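Local coordinates for protein monomethylamine methyltransferase MtmB1 (Methanosarcina barkeri, PDB 1NTH) that catalyses transfer of the methyl group of monomethylamine to the corrinoid cofactor of its partner protein MtmC, a step in methanogenesis from methylamine, at residues L178-E183 and E205-A210. Sequence-based numbering, arbitrary orientation.
Sequences LAAKTE and ETSLSA
Glu183 reaches across from its helix to bind two successive backbone N-H groups, those of Glu205 and Thr206. With CG anti to the backbone N (chi1 175°) and the chain extended beyond it, the carboxylate is delivered tip-first to the loop. Glu183 OE1 takes Glu205 N at 2.9 Å, almost straight (173°). Glu183 OE2 takes Thr206 N at 2.7 Å, and each oxygen uses its syn lone pair for its N-H. The anti lone pair of Glu183 OE2 accepts Thr206 OG1 at 2.6 Å, so three bonds from the loop, with a fourth from Asn158 to OE1, fix the rotation of the carboxylate. Thr206 OG1 is also hydrogen-bonded to the backbone N of Met161, tying this buried polar group to strand 160-161. Thr206 and Glu183 run past each other in opposite directions; the methyl CG2 of Thr206 meets Ala179 CB at 3.6 Å, one turn before Glu183. Beside this, Ala180 CB lies 4.0 Å from Ser207 OG, which is hydrogen-bonded to OD1 of Asn213. The contact is a bidentate carboxylate grip on two consecutive backbone N-H groups, joining helix 174-193 to the irregular loop before helix 210-214 in this TIM-barrel protein.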
loop_
_atom_site.group_PDB
_atom_site.type_symbol
_atom_site.label_atom_id
_atom_site.label_comp_id
_atom_site.label_asym_id
_atom_site.label_seq_id
_atom_site.Cartn_x
_atom_site.Cartn_y
_atom_site.Cartn_z
ATOM N N LEU A 178 24.650 -3.620 2.157
ATOM C CA LEU A 178 24.315 -2.223 2.425
ATOM C C LEU A 178 24.353 -1.409 1.131
ATOM O O LEU A 178 23.446 -0.616 0.861
ATOM C CB LEU A 178 25.293 -1.625 3.449
ATOM C CG LEU A 178 25.092 -0.145 3.797
ATOM C CD1 LEU A 178 23.698 0.063 4.379
ATOM C CD2 LEU A 178 26.158 0.301 4.792
ATOM N N ALA A 179 25.395 -1.608 0.328
ATOM C CA ALA A 179 25.524 -0.876 -0.929
ATOM C C ALA A 179 24.421 -1.237 -1.919
ATOM O O ALA A 179 23.907 -0.366 -2.622
ATOM C CB ALA A 179 26.901 -1.136 -1.558
ATOM N N ALA A 180 24.053 -2.514 -1.971
ATOM C CA ALA A 180 23.014 -2.965 -2.890
ATOM C C ALA A 180 21.686 -2.253 -2.626
ATOM O O ALA A 180 20.996 -1.847 -3.563
ATOM C CB ALA A 180 22.829 -4.480 -2.773
ATOM N N LYS A 181 21.327 -2.108 -1.355
ATOM C CA LYS A 181 20.079 -1.435 -1.009
ATOM C C LYS A 181 20.231 0.077 -1.139
ATOM O O LYS A 181 19.378 0.752 -1.718
ATOM C CB LYS A 181 19.661 -1.767 0.428
ATOM C CG LYS A 181 19.360 -3.235 0.689
ATOM C CD LYS A 181 18.843 -3.422 2.110
ATOM C CE LYS A 181 18.741 -4.894 2.504
ATOM N NZ LYS A 181 17.718 -5.649 1.722
ATOM N N THR A 182 21.338 0.597 -0.613
ATOM C CA THR A 182 21.609 2.034 -0.617
ATOM C C THR A 182 21.724 2.670 -2.000
ATOM O O THR A 182 21.227 3.776 -2.233
ATOM C CB THR A 182 22.898 2.329 0.178
ATOM O OG1 THR A 182 22.744 1.843 1.517
ATOM C CG2 THR A 182 23.188 3.823 0.215
ATOM N N GLU A 183 22.389 1.969 -2.911
ATOM C CA GLU A 183 22.591 2.441 -4.274
ATOM C C GLU A 183 21.314 3.018 -4.888
ATOM O O GLU A 183 21.266 4.191 -5.259
ATOM C CB GLU A 183 23.109 1.274 -5.118
ATOM C CG GLU A 183 23.268 1.532 -6.600
ATOM C CD GLU A 183 23.638 0.255 -7.338
ATOM O OE1 GLU A 183 22.811 -0.254 -8.124
ATOM O OE2 GLU A 183 24.758 -0.246 -7.113
ATOM N N GLU A 205 24.033 -2.521 -9.411
ATOM C CA GLU A 205 25.381 -2.506 -9.969
ATOM C C GLU A 205 26.553 -2.715 -9.015
ATOM O O GLU A 205 27.521 -3.393 -9.363
ATOM C CB GLU A 205 25.598 -1.197 -10.730
ATOM C CG GLU A 205 24.638 -0.981 -11.891
ATOM C CD GLU A 205 24.606 -2.161 -12.836
ATOM O OE1 GLU A 205 25.689 -2.701 -13.148
ATOM O OE2 GLU A 205 23.501 -2.546 -13.276
ATOM N N THR A 206 26.477 -2.133 -7.825
ATOM C CA THR A 206 27.572 -2.243 -6.862
ATOM C C THR A 206 27.812 -3.665 -6.359
ATOM O O THR A 206 28.958 -4.060 -6.117
ATOM C CB THR A 206 27.338 -1.304 -5.657
ATOM O OG1 THR A 206 27.163 0.037 -6.129
ATOM C CG2 THR A 206 28.534 -1.330 -4.710
ATOM N N SER A 207 26.739 -4.435 -6.204
ATOM C CA SER A 207 26.849 -5.811 -5.731
ATOM C C SER A 207 27.321 -6.732 -6.849
ATOM O O SER A 207 26.948 -6.553 -8.010
ATOM C CB SER A 207 25.496 -6.295 -5.200
ATOM O OG SER A 207 24.456 -5.965 -6.106
ATOM N N LEU A 208 28.138 -7.720 -6.494
ATOM C CA LEU A 208 28.662 -8.668 -7.475
ATOM C C LEU A 208 28.252 -10.110 -7.179
ATOM O O LEU A 208 28.147 -10.930 -8.094
ATOM C CB LEU A 208 30.191 -8.575 -7.534
ATOM C CG LEU A 208 30.787 -7.212 -7.899
ATOM C CD1 LEU A 208 32.308 -7.305 -7.886
ATOM C CD2 LEU A 208 30.288 -6.772 -9.266
ATOM N N SER A 209 28.020 -10.421 -5.907
ATOM C CA SER A 209 27.632 -11.774 -5.520
ATOM C C SER A 209 26.127 -11.961 -5.615
ATOM O O SER A 209 25.374 -10.990 -5.708
ATOM C CB SER A 209 28.070 -12.066 -4.086
ATOM O OG SER A 209 27.280 -11.333 -3.162
ATOM N N ALA A 210 25.692 -13.215 -5.582
ATOM C CA ALA A 210 24.270 -13.517 -5.644
ATOM C C ALA A 210 23.569 -12.928 -4.424
ATOM O O ALA A 210 22.516 -12.303 -4.551
ATOM C CB ALA A 210 24.053 -15.027 -5.693
#